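Local structure of fimbrial subunit CupB6 (Pseudomonas aeruginosa, 5CYL) at residues V22-T27 against K32-F37; I83-S88 against I194-G199; V89-Q92 against K96-I99. The protein probably serves as the adhesive tip subunit of a chaperone-usher pilus, helping the bacterium to attach during biofilm formation. One frame throughout, in Å; residues are numbered along the deposited sequence.

Contact 1: V22-T27 against K32-F37; sequences VVNELT and KGTVLF
V22 and F37 lie side by side and point the same way, so that the V22 methyl CG2 forms a bump against the edge of the F37 ring, 3.4 Å from CE1 and near the ring plane. Next along, V23 crosses V35 at a slant. Its CG2 rests against V35 CG1 at 3.8 Å, and its CB comes close to the V35 carbonyl oxygen. The L36 side chain sets out away from 22-27, but its CD2 branch curls back as a knob against L26 CD1 at 3.9 Å; L26 itself also packs on I205 and L251 of later loops. N24 swings its CG beside its own backbone N (chi1 -70°), and its side chain crosses that of T34 at about a right angle, with ND2 beside T34 CG2. From there ND2 donates to V35 O at 3.2 Å, approaching from above the carbonyl plane and not along a lone pair. V23 N reaches L36 O only weakly. L36 and F37 both face L127, a classic beta bulge near the start of strand 35-50, while T34 OG1 turns to A31 O. Polar grip across the bend is one side-chain bond plus a weak backbone bond, so the join rests largely on apolar fit.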
ATOM      1  N   VAL A  22      -4.036 -10.550  -8.784  1.00 49.56           N
ATOM      2  CA  VAL A  22      -4.229  -9.121  -8.997  1.00 48.59           C
ATOM      3  C   VAL A  22      -5.180  -8.870 -10.154  1.00 46.34           C
ATOM      4  O   VAL A  22      -4.818  -9.001 -11.285  1.00 50.07           O
ATOM      5  CB  VAL A  22      -2.917  -8.367  -9.295  1.00 47.85           C
ATOM      6  CG1 VAL A  22      -3.173  -6.888  -9.593  1.00 47.96           C
ATOM      7  CG2 VAL A  22      -1.965  -8.530  -8.111  1.00 46.38           C
ATOM      8  N   VAL A  23      -6.404  -8.501  -9.834  1.00 45.16           N
ATOM      9  CA  VAL A  23      -7.397  -8.163 -10.829  1.00 45.18           C
ATOM     10  C   VAL A  23      -6.984  -6.863 -11.526  1.00 45.25           C
ATOM     11  O   VAL A  23      -7.079  -6.731 -12.717  1.00 49.79           O
ATOM     12  CB  VAL A  23      -8.789  -7.995 -10.195  1.00 45.08           C
ATOM     13  CG1 VAL A  23      -9.830  -7.756 -11.272  1.00 45.76           C
ATOM     14  CG2 VAL A  23      -9.144  -9.211  -9.369  1.00 42.04           C
ATOM     15  N   ASN A  24      -6.554  -5.915 -10.734  1.00 47.68           N
ATOM     16  CA  ASN A  24      -6.144  -4.574 -11.197  1.00 49.39           C
ATOM     17  C   ASN A  24      -4.905  -4.116 -10.465  1.00 54.64           C
ATOM     18  O   ASN A  24      -4.658  -4.532  -9.332  1.00 64.71           O
ATOM     19  CB  ASN A  24      -7.253  -3.548 -10.982  1.00 44.34           C
ATOM     20  CG  ASN A  24      -8.435  -3.766 -11.923  1.00 46.41           C
ATOM     21  OD1 ASN A  24      -8.270  -3.793 -13.118  1.00 49.26           O
ATOM     22  ND2 ASN A  24      -9.638  -3.920 -11.374  1.00 47.34           N
ATOM     23  N   GLU A  25      -4.096  -3.286 -11.114  1.00 54.17           N
ATOM     24  CA  GLU A  25      -2.873  -2.764 -10.499  1.00 57.10           C
ATOM     25  C   GLU A  25      -3.125  -1.466  -9.790  1.00 52.17           C
ATOM     26  O   GLU A  25      -3.709  -0.600 -10.335  1.00 45.17           O
ATOM     27  CB  GLU A  25      -1.780  -2.517 -11.530  1.00 65.87           C
ATOM     28  CG  GLU A  25      -0.386  -2.505 -10.929  1.00 84.40           C
ATOM     29  CD  GLU A  25       0.470  -1.262 -11.236  1.00 96.75           C
ATOM     30  OE1 GLU A  25       0.821  -1.027 -12.406  1.00104.24           O
ATOM     31  OE2 GLU A  25       0.850  -0.539 -10.288  1.00 99.01           O
ATOM     32  N   LEU A  26      -2.690  -1.348  -8.548  1.00 56.24           N
ATOM     33  CA  LEU A  26      -2.848  -0.083  -7.833  1.00 54.09           C
ATOM     34  C   LEU A  26      -1.967   0.992  -8.482  1.00 54.79           C
ATOM     35  O   LEU A  26      -0.819   0.735  -8.822  1.00 60.24           O
ATOM     36  CB  LEU A  26      -2.521  -0.276  -6.379  1.00 44.87           C
ATOM     37  CG  LEU A  26      -2.993   0.786  -5.410  1.00 44.38           C
ATOM     38  CD1 LEU A  26      -4.447   1.145  -5.644  1.00 45.48           C
ATOM     39  CD2 LEU A  26      -2.773   0.300  -3.983  1.00 42.78           C
ATOM     40  N   THR A  27      -2.547   2.168  -8.672  1.00 49.61           N
ATOM     41  CA  THR A  27      -1.899   3.271  -9.374  1.00 44.17           C
ATOM     42  C   THR A  27      -2.502   4.553  -8.893  1.00 42.79           C
ATOM     43  O   THR A  27      -3.515   4.516  -8.234  1.00 49.29           O
ATOM     44  CB  THR A  27      -2.163   3.059 -10.862  1.00 44.25           C
ATOM     45  OG1 THR A  27      -1.156   2.176 -11.331  1.00 43.38           O
ATOM     46  CG2 THR A  27      -2.217   4.319 -11.737  1.00 45.67           C
ATOM     47  N   LYS A  32     -11.868   4.842  -7.365  1.00 40.26           N
ATOM     48  CA  LYS A  32     -12.559   4.292  -6.205  1.00 41.29           C
ATOM     49  C   LYS A  32     -13.512   3.186  -6.612  1.00 41.52           C
ATOM     50  O   LYS A  32     -14.236   3.342  -7.562  1.00 40.74           O
ATOM     51  CB  LYS A  32     -13.357   5.380  -5.529  1.00 42.95           C
ATOM     52  CG  LYS A  32     -12.515   6.188  -4.577  1.00 44.94           C
ATOM     53  CD  LYS A  32     -13.361   6.795  -3.505  1.00 48.03           C
ATOM     54  CE  LYS A  32     -13.749   8.193  -3.905  1.00 49.15           C
ATOM     55  NZ  LYS A  32     -15.076   8.365  -3.288  1.00 55.17           N
ATOM     56  N   GLY A  33     -13.558   2.092  -5.854  1.00 41.72           N
ATOM     57  CA  GLY A  33     -14.444   0.978  -6.166  1.00 35.21           C
ATOM     58  C   GLY A  33     -13.744  -0.096  -6.941  1.00 35.30           C
ATOM     59  O   GLY A  33     -14.349  -1.110  -7.253  1.00 40.00           O
ATOM     60  N   THR A  34     -12.483   0.111  -7.267  1.00 32.70           N
ATOM     61  CA  THR A  34     -11.754  -0.869  -8.079  1.00 34.46           C
ATOM     62  C   THR A  34     -11.374  -2.092  -7.249  1.00 33.45           C
ATOM     63  O   THR A  34     -11.066  -1.974  -6.079  1.00 38.15           O
ATOM     64  CB  THR A  34     -10.500  -0.235  -8.747  1.00 35.38           C
ATOM     65  OG1 THR A  34     -10.913   0.754  -9.686  1.00 38.82           O
ATOM     66  CG2 THR A  34      -9.683  -1.258  -9.461  1.00 32.81           C
ATOM     67  N   VAL A  35     -11.341  -3.248  -7.887  1.00 32.09           N
ATOM     68  CA  VAL A  35     -10.975  -4.465  -7.210  1.00 34.22           C
ATOM     69  C   VAL A  35      -9.495  -4.716  -7.363  1.00 35.33           C
ATOM     70  O   VAL A  35      -9.051  -5.092  -8.420  1.00 36.83           O
ATOM     71  CB  VAL A  35     -11.774  -5.700  -7.756  1.00 32.33           C
ATOM     72  CG1 VAL A  35     -11.262  -6.995  -7.116  1.00 30.63           C
ATOM     73  CG2 VAL A  35     -13.267  -5.557  -7.474  1.00 30.86           C
ATOM     74  N   LEU A  36      -8.749  -4.517  -6.298  1.00 36.26           N
ATOM     75  CA  LEU A  36      -7.300  -4.748  -6.319  1.00 40.97           C
ATOM     76  C   LEU A  36      -6.901  -6.221  -6.379  1.00 41.31           C
ATOM     77  O   LEU A  36      -6.000  -6.629  -7.129  1.00 43.14           O
ATOM     78  CB  LEU A  36      -6.632  -4.076  -5.119  1.00 40.43           C
ATOM     79  CG  LEU A  36      -7.178  -2.664  -4.856  1.00 40.36           C
ATOM     80  CD1 LEU A  36      -6.529  -2.057  -3.640  1.00 40.94           C
ATOM     81  CD2 LEU A  36      -6.955  -1.766  -6.072  1.00 41.40           C
ATOM     82  N   PHE A  37      -7.532  -7.024  -5.549  1.00 44.71           N
ATOM     83  CA  PHE A  37      -7.204  -8.460  -5.461  1.00 44.91           C
ATOM     84  C   PHE A  37      -8.448  -9.295  -5.323  1.00 46.58           C
ATOM     85  O   PHE A  37      -9.412  -8.883  -4.698  1.00 47.87           O
ATOM     86  CB  PHE A  37      -6.313  -8.762  -4.264  1.00 43.23           C
ATOM     87  CG  PHE A  37      -5.054  -7.966  -4.226  1.00 47.53           C
ATOM     88  CD1 PHE A  37      -3.999  -8.194  -5.131  1.00 47.42           C
ATOM     89  CD2 PHE A  37      -4.906  -6.990  -3.245  1.00 46.65           C
ATOM     90  CE1 PHE A  37      -2.844  -7.440  -5.035  1.00 45.37           C
ATOM     91  CE2 PHE A  37      -3.723  -6.273  -3.115  1.00 41.87           C
ATOM     92  CZ  PHE A  37      -2.695  -6.501  -4.005  1.00 43.00           C
TER

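Contact 2: I83-S88 against I194-G199; sequences IGYRIS and IAIGGG
I194 CD1 stands over one face of the Y85 ring, almost above its centre: a CH-pi contact in which the methyl carbon is 3.6 Å from the ring centroid and 14° off the ring normal. Y85 and I194 run past each other in opposite directions. With CG anti to the backbone N (chi1 180°), the tyrosine lays its ring beneath the isoleucine, whose own chain bends at chi2 (-73°) to carry CD1 onto that face.

The remaining packing is made by I196. Its CG2 branch, in the crowded position between backbone N and carbonyl carbon, faces strand 83-90, in van der Waals contact with Y85 OH at 3.9 Å and, more loosely, 4.3 Å from I87 CD1. One methyl is thus shared by the far end of the tyrosine and the tip of I87, and I196 also packs on L43 of strand 35-50.

Polar bonds hold the surroundings instead of crossing between the segments. Y85 OH and I194 O both pair with NE2 of Q125, on strand 118-129, so a single amide links the tyrosine end to the last residue of the short helix 191-194. Within 194-199 the chain reverses in a type II beta turn from A195 to G198, closed by G198 N to A195 O at 3.2 Å.

All four touching residues are buried. Their mutual contact is van der Waals and CH-pi, with no hydrogen bond between the segments; since Q125 satisfies the tyrosine hydroxyl, a polar group can lie within this greasy layer without a partner on the facing segment.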
ATOM      1  N   ILE A  83      -9.024   0.075   2.282  1.00 42.49           N
ATOM      2  CA  ILE A  83      -9.206  -1.191   1.577  1.00 41.97           C
ATOM      3  C   ILE A  83     -10.331  -1.985   2.229  1.00 43.39           C
ATOM      4  O   ILE A  83     -10.366  -2.143   3.410  1.00 54.43           O
ATOM      5  CB  ILE A  83      -7.909  -2.004   1.510  1.00 39.63           C
ATOM      6  CG1 ILE A  83      -6.907  -1.281   0.609  1.00 39.96           C
ATOM      7  CG2 ILE A  83      -8.161  -3.383   0.916  1.00 38.85           C
ATOM      8  CD1 ILE A  83      -5.535  -1.941   0.552  1.00 39.12           C
ATOM      9  N   GLY A  84     -11.278  -2.447   1.437  1.00 40.43           N
ATOM     10  CA  GLY A  84     -12.480  -3.124   1.949  1.00 39.48           C
ATOM     11  C   GLY A  84     -12.572  -4.575   1.495  1.00 43.29           C
ATOM     12  O   GLY A  84     -12.089  -4.934   0.431  1.00 45.71           O
ATOM     13  N   TYR A  85     -13.184  -5.397   2.338  1.00 44.21           N
ATOM     14  CA  TYR A  85     -13.310  -6.834   2.072  1.00 42.23           C
ATOM     15  C   TYR A  85     -14.750  -7.175   1.732  1.00 42.89           C
ATOM     16  O   TYR A  85     -15.685  -6.813   2.463  1.00 42.94           O
ATOM     17  CB  TYR A  85     -12.853  -7.641   3.276  1.00 43.61           C
ATOM     18  CG  TYR A  85     -12.949  -9.140   3.101  1.00 46.95           C
ATOM     19  CD1 TYR A  85     -12.301  -9.788   2.057  1.00 48.71           C
ATOM     20  CD2 TYR A  85     -13.686  -9.906   3.993  1.00 42.97           C
ATOM     21  CE1 TYR A  85     -12.396 -11.160   1.899  1.00 51.02           C
ATOM     22  CE2 TYR A  85     -13.755 -11.291   3.873  1.00 42.74           C
ATOM     23  CZ  TYR A  85     -13.123 -11.914   2.806  1.00 46.86           C
ATOM     24  OH  TYR A  85     -13.194 -13.267   2.650  1.00 46.29           O
ATOM     25  N   ARG A  86     -14.920  -7.858   0.614  1.00 41.47           N
ATOM     26  CA  ARG A  86     -16.229  -8.276   0.131  1.00 41.96           C
ATOM     27  C   ARG A  86     -16.141  -9.755  -0.226  1.00 44.86           C
ATOM     28  O   ARG A  86     -15.234 -10.173  -0.940  1.00 46.19           O
ATOM     29  CB  ARG A  86     -16.570  -7.457  -1.124  1.00 41.33           C
ATOM     30  CG  ARG A  86     -17.946  -7.636  -1.706  1.00 43.89           C
ATOM     31  CD  ARG A  86     -18.197  -6.523  -2.713  1.00 46.17           C
ATOM     32  NE  ARG A  86     -17.304  -6.588  -3.871  1.00 48.10           N
ATOM     33  CZ  ARG A  86     -17.088  -5.591  -4.725  1.00 48.93           C
ATOM     34  NH1 ARG A  86     -17.689  -4.411  -4.560  1.00 47.27           N
ATOM     35  NH2 ARG A  86     -16.263  -5.747  -5.762  1.00 48.89           N
ATOM     36  N   ILE A  87     -17.070 -10.561   0.257  1.00 45.08           N
ATOM     37  CA  ILE A  87     -17.088 -11.993  -0.103  1.00 43.01           C
ATOM     38  C   ILE A  87     -18.429 -12.406  -0.704  1.00 44.16           C
ATOM     39  O   ILE A  87     -19.486 -12.081  -0.210  1.00 44.83           O
ATOM     40  CB  ILE A  87     -16.720 -12.895   1.079  1.00 41.88           C
ATOM     41  CG1 ILE A  87     -16.553 -14.335   0.588  1.00 43.08           C
ATOM     42  CG2 ILE A  87     -17.732 -12.772   2.220  1.00 43.78           C
ATOM     43  CD1 ILE A  87     -15.840 -15.259   1.551  1.00 44.90           C
ATOM     44  N   SER A  88     -18.352 -13.100  -1.825  1.00 48.42           N
ATOM     45  CA  SER A  88     -19.559 -13.556  -2.546  1.00 51.53           C
ATOM     46  C   SER A  88     -19.473 -15.043  -2.902  1.00 50.67           C
ATOM     47  O   SER A  88     -18.396 -15.617  -3.003  1.00 45.96           O
ATOM     48  CB  SER A  88     -19.836 -12.687  -3.762  1.00 51.75           C
ATOM     49  OG  SER A  88     -18.616 -12.274  -4.320  1.00 67.28           O
ATOM     50  N   ILE A 194     -10.960 -13.429   6.689  1.00 47.63           N
ATOM     51  CA  ILE A 194     -10.000 -13.155   5.615  1.00 46.38           C
ATOM     52  C   ILE A 194      -9.279 -14.424   5.151  1.00 45.67           C
ATOM     53  O   ILE A 194      -9.000 -14.591   3.959  1.00 49.63           O
ATOM     54  CB  ILE A 194      -8.975 -12.086   6.043  1.00 46.82           C
ATOM     55  CG1 ILE A 194      -9.678 -10.735   6.228  1.00 49.21           C
ATOM     56  CG2 ILE A 194      -7.848 -11.958   5.027  1.00 43.26           C
ATOM     57  CD1 ILE A 194     -10.082 -10.072   4.922  1.00 42.07           C
ATOM     58  N   ALA A 195      -8.979 -15.301   6.095  1.00 43.62           N
ATOM     59  CA  ALA A 195      -8.149 -16.478   5.840  1.00 49.95           C
ATOM     60  C   ALA A 195      -8.966 -17.715   5.451  1.00 54.00           C
ATOM     61  O   ALA A 195      -8.438 -18.813   5.350  1.00 49.46           O
ATOM     62  CB  ALA A 195      -7.279 -16.782   7.046  1.00 43.56           C
ATOM     63  N   ILE A 196     -10.251 -17.519   5.243  1.00 56.14           N
ATOM     64  CA  ILE A 196     -11.176 -18.611   4.992  1.00 57.07           C
ATOM     65  C   ILE A 196     -10.797 -19.423   3.758  1.00 56.75           C
ATOM     66  O   ILE A 196     -10.398 -18.869   2.739  1.00 60.70           O
ATOM     67  CB  ILE A 196     -12.609 -18.089   4.804  1.00 58.58           C
ATOM     68  CG1 ILE A 196     -13.557 -19.234   4.463  1.00 58.83           C
ATOM     69  CG2 ILE A 196     -12.628 -17.024   3.723  1.00 55.85           C
ATOM     70  CD1 ILE A 196     -14.875 -18.791   3.870  1.00 60.38           C
ATOM     71  N   GLY A 197     -10.923 -20.737   3.883  1.00 61.05           N
ATOM     72  CA  GLY A 197     -10.635 -21.655   2.797  1.00 64.93           C
ATOM     73  C   GLY A 197      -9.171 -22.022   2.683  1.00 66.08           C
ATOM     74  O   GLY A 197      -8.773 -22.804   1.810  1.00 70.19           O
ATOM     75  N   GLY A 198      -8.363 -21.479   3.578  1.00 66.04           N
ATOM     76  CA  GLY A 198      -6.928 -21.737   3.573  1.00 69.90           C
ATOM     77  C   GLY A 198      -6.211 -20.911   2.512  1.00 82.36           C
ATOM     78  O   GLY A 198      -6.789 -20.014   1.882  1.00 94.29           O
ATOM     79  N   GLY A 199      -4.944 -21.234   2.305  1.00 70.17           N
ATOM     80  CA  GLY A 199      -4.132 -20.547   1.324  1.00 67.63           C
ATOM     81  C   GLY A 199      -3.398 -19.327   1.834  1.00 65.84           C
ATOM     82  O   GLY A 199      -3.579 -18.942   3.017  1.00 68.89           O
TER

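Contact 3: V89-Q92 against K96-I99; sequences VDAQ and KRVI
R97 presents the edge of its guanidinium to A91: the A91 methyl CB lies in the plane of the group on the NH1 side, at a modelled distance too short to be trusted. The arginine chain is extended from CG to NE, and NH2 makes a salt bridge with D93 OD2 in the turn between the strands. A second flat group, the D90 carboxylate, has the K96 chain running alongside it and pointing the same way. D90 OD1 lies 3.4 Å from K96 CE, whereas NZ is 4.5 Å off, so the opposite charges may attract weakly but lie beyond a salt bridge.

V89 and R97 form an antiparallel hydrogen-bonded pair, their side chains on one face of the sheet; D90 and K96, a non-hydrogen-bonded pair, occupy the other. V89 N donates to R97 O at 2.7 Å, and R97 N returns a nearly straight bond (178°) to V89 O at 3.1 Å. Past the paired residues, V89 CG1 touches I99 CG1 at 4.3 Å.

This is the end of the beta hairpin of strands 83-90 and 96-98. On the V89 face, V89 and I99 pack on L108 of strand 106-112, and I99 goes on to L152 and L154 of strand 151-160, thus meeting the four-stranded sheet. On the other face, D90 and K96 touch L124 of strand 118-129, the neighbour of strand 83-90 on its other side.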
ATOM      1  N   VAL A  89     -20.641 -15.658  -3.077  1.00 52.62           N
ATOM      2  CA  VAL A  89     -20.716 -17.089  -3.450  1.00 54.23           C
ATOM      3  C   VAL A  89     -21.068 -17.253  -4.915  1.00 57.57           C
ATOM      4  O   VAL A  89     -21.959 -16.562  -5.407  1.00 54.94           O
ATOM      5  CB  VAL A  89     -21.723 -17.865  -2.595  1.00 50.37           C
ATOM      6  CG1 VAL A  89     -21.489 -17.598  -1.113  1.00 55.89           C
ATOM      7  CG2 VAL A  89     -23.131 -17.486  -2.947  1.00 50.70           C
ATOM      8  N   ASP A  90     -20.359 -18.142  -5.592  1.00 68.22           N
ATOM      9  CA  ASP A  90     -20.670 -18.458  -6.981  1.00 79.46           C
ATOM     10  C   ASP A  90     -21.748 -19.502  -6.946  1.00 78.06           C
ATOM     11  O   ASP A  90     -21.476 -20.693  -6.785  1.00 77.96           O
ATOM     12  CB  ASP A  90     -19.440 -18.995  -7.711  1.00 87.35           C
ATOM     13  CG  ASP A  90     -18.253 -18.080  -7.593  1.00102.12           C
ATOM     14  OD1 ASP A  90     -18.467 -16.844  -7.700  1.00116.65           O
ATOM     15  OD2 ASP A  90     -17.118 -18.598  -7.380  1.00101.38           O
ATOM     16  N   ALA A  91     -22.975 -19.046  -7.097  1.00 76.56           N
ATOM     17  CA  ALA A  91     -24.151 -19.926  -7.000  1.00 81.40           C
ATOM     18  C   ALA A  91     -24.320 -20.854  -8.215  1.00 84.76           C
ATOM     19  O   ALA A  91     -23.947 -20.501  -9.338  1.00 90.68           O
ATOM     20  CB  ALA A  91     -25.410 -19.107  -6.786  1.00 87.85           C
ATOM     21  N   GLN A  92     -24.850 -22.037  -7.949  1.00 78.81           N
ATOM     22  CA  GLN A  92     -25.157 -23.020  -8.969  1.00 69.92           C
ATOM     23  C   GLN A  92     -26.100 -22.468 -10.049  1.00 64.35           C
ATOM     24  O   GLN A  92     -25.963 -22.800 -11.222  1.00 57.84           O
ATOM     25  CB  GLN A  92     -25.776 -24.251  -8.319  1.00 72.66           C
ATOM     26  CG  GLN A  92     -24.856 -25.455  -8.183  1.00 81.92           C
ATOM     27  CD  GLN A  92     -25.617 -26.789  -8.240  1.00 89.75           C
ATOM     28  OE1 GLN A  92     -26.638 -26.970  -7.568  1.00 79.44           O
ATOM     29  NE2 GLN A  92     -25.131 -27.721  -9.066  1.00 91.17           N
ATOM     30  N   LYS A  96     -23.755 -14.572  -9.178  1.00 73.65           N
ATOM     31  CA  LYS A  96     -22.781 -14.162  -8.167  1.00 65.55           C
ATOM     32  C   LYS A  96     -23.565 -13.395  -7.114  1.00 60.45           C
ATOM     33  O   LYS A  96     -24.200 -12.399  -7.419  1.00 52.88           O
ATOM     34  CB  LYS A  96     -21.707 -13.270  -8.770  1.00 68.99           C
ATOM     35  CG  LYS A  96     -20.289 -13.623  -8.352  1.00 77.32           C
ATOM     36  CD  LYS A  96     -19.211 -12.997  -9.246  1.00 80.61           C
ATOM     37  CE  LYS A  96     -18.096 -14.007  -9.567  1.00 85.89           C
ATOM     38  NZ  LYS A  96     -17.262 -13.722 -10.767  1.00 82.98           N
ATOM     39  N   ARG A  97     -23.541 -13.894  -5.889  1.00 57.54           N
ATOM     40  CA  ARG A  97     -24.242 -13.237  -4.789  1.00 55.34           C
ATOM     41  C   ARG A  97     -23.255 -12.880  -3.678  1.00 54.02           C
ATOM     42  O   ARG A  97     -22.500 -13.733  -3.193  1.00 57.05           O
ATOM     43  CB  ARG A  97     -25.371 -14.118  -4.257  1.00 52.79           C
ATOM     44  CG  ARG A  97     -26.528 -14.273  -5.219  1.00 52.38           C
ATOM     45  CD  ARG A  97     -27.663 -15.096  -4.627  1.00 54.45           C
ATOM     46  NE  ARG A  97     -28.704 -15.372  -5.623  1.00 50.67           N
ATOM     47  CZ  ARG A  97     -28.691 -16.436  -6.432  1.00 52.66           C
ATOM     48  NH1 ARG A  97     -27.684 -17.311  -6.406  1.00 50.41           N
ATOM     49  NH2 ARG A  97     -29.691 -16.600  -7.278  1.00 53.12           N
ATOM     50  N   VAL A  98     -23.287 -11.613  -3.277  1.00 48.79           N
ATOM     51  CA  VAL A  98     -22.424 -11.131  -2.218  1.00 46.21           C
ATOM     52  C   VAL A  98     -23.084 -11.422  -0.870  1.00 46.12           C
ATOM     53  O   VAL A  98     -24.288 -11.229  -0.712  1.00 45.80           O
ATOM     54  CB  VAL A  98     -22.166  -9.628  -2.350  1.00 43.53           C
ATOM     55  CG1 VAL A  98     -23.395  -8.806  -1.960  1.00 38.42           C
ATOM     56  CG2 VAL A  98     -20.994  -9.212  -1.478  1.00 44.20           C
ATOM     57  N   ILE A  99     -22.319 -11.940   0.079  1.00 44.67           N
ATOM     58  CA  ILE A  99     -22.850 -12.178   1.413  1.00 40.98           C
ATOM     59  C   ILE A  99     -23.177 -10.805   1.947  1.00 40.09           C
ATOM     60  O   ILE A  99     -22.350  -9.921   1.885  1.00 40.70           O
ATOM     61  CB  ILE A  99     -21.839 -12.907   2.284  1.00 41.45           C
ATOM     62  CG1 ILE A  99     -21.495 -14.271   1.636  1.00 41.53           C
ATOM     63  CG2 ILE A  99     -22.365 -13.048   3.714  1.00 39.90           C
ATOM     64  CD1 ILE A  99     -20.237 -14.896   2.154  1.00 42.23           C
TER

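Overall arrangement
From the N terminus, contact 1 comes first: it closes the short connection between strands 6-22 and 35-50 and is complete before the others begin. Strand 83-90 then opens contact 2, whose partner begins at the end of helix 191-194, more than a hundred residues later. Within that span lies contact 3, the hairpin of strands 83-90 and 96-98. Contacts 2 and 3 share strand 83-90, and a probable hydrogen bond from I99 N to I87 O joins them. Contact 1 meets contact 2 where V35 packs on R86, but its nearest atoms stay about 9 Å from contact 3. All three reach the same six-stranded sheet; contact 2 ties it to the chain leading toward strand 215-225.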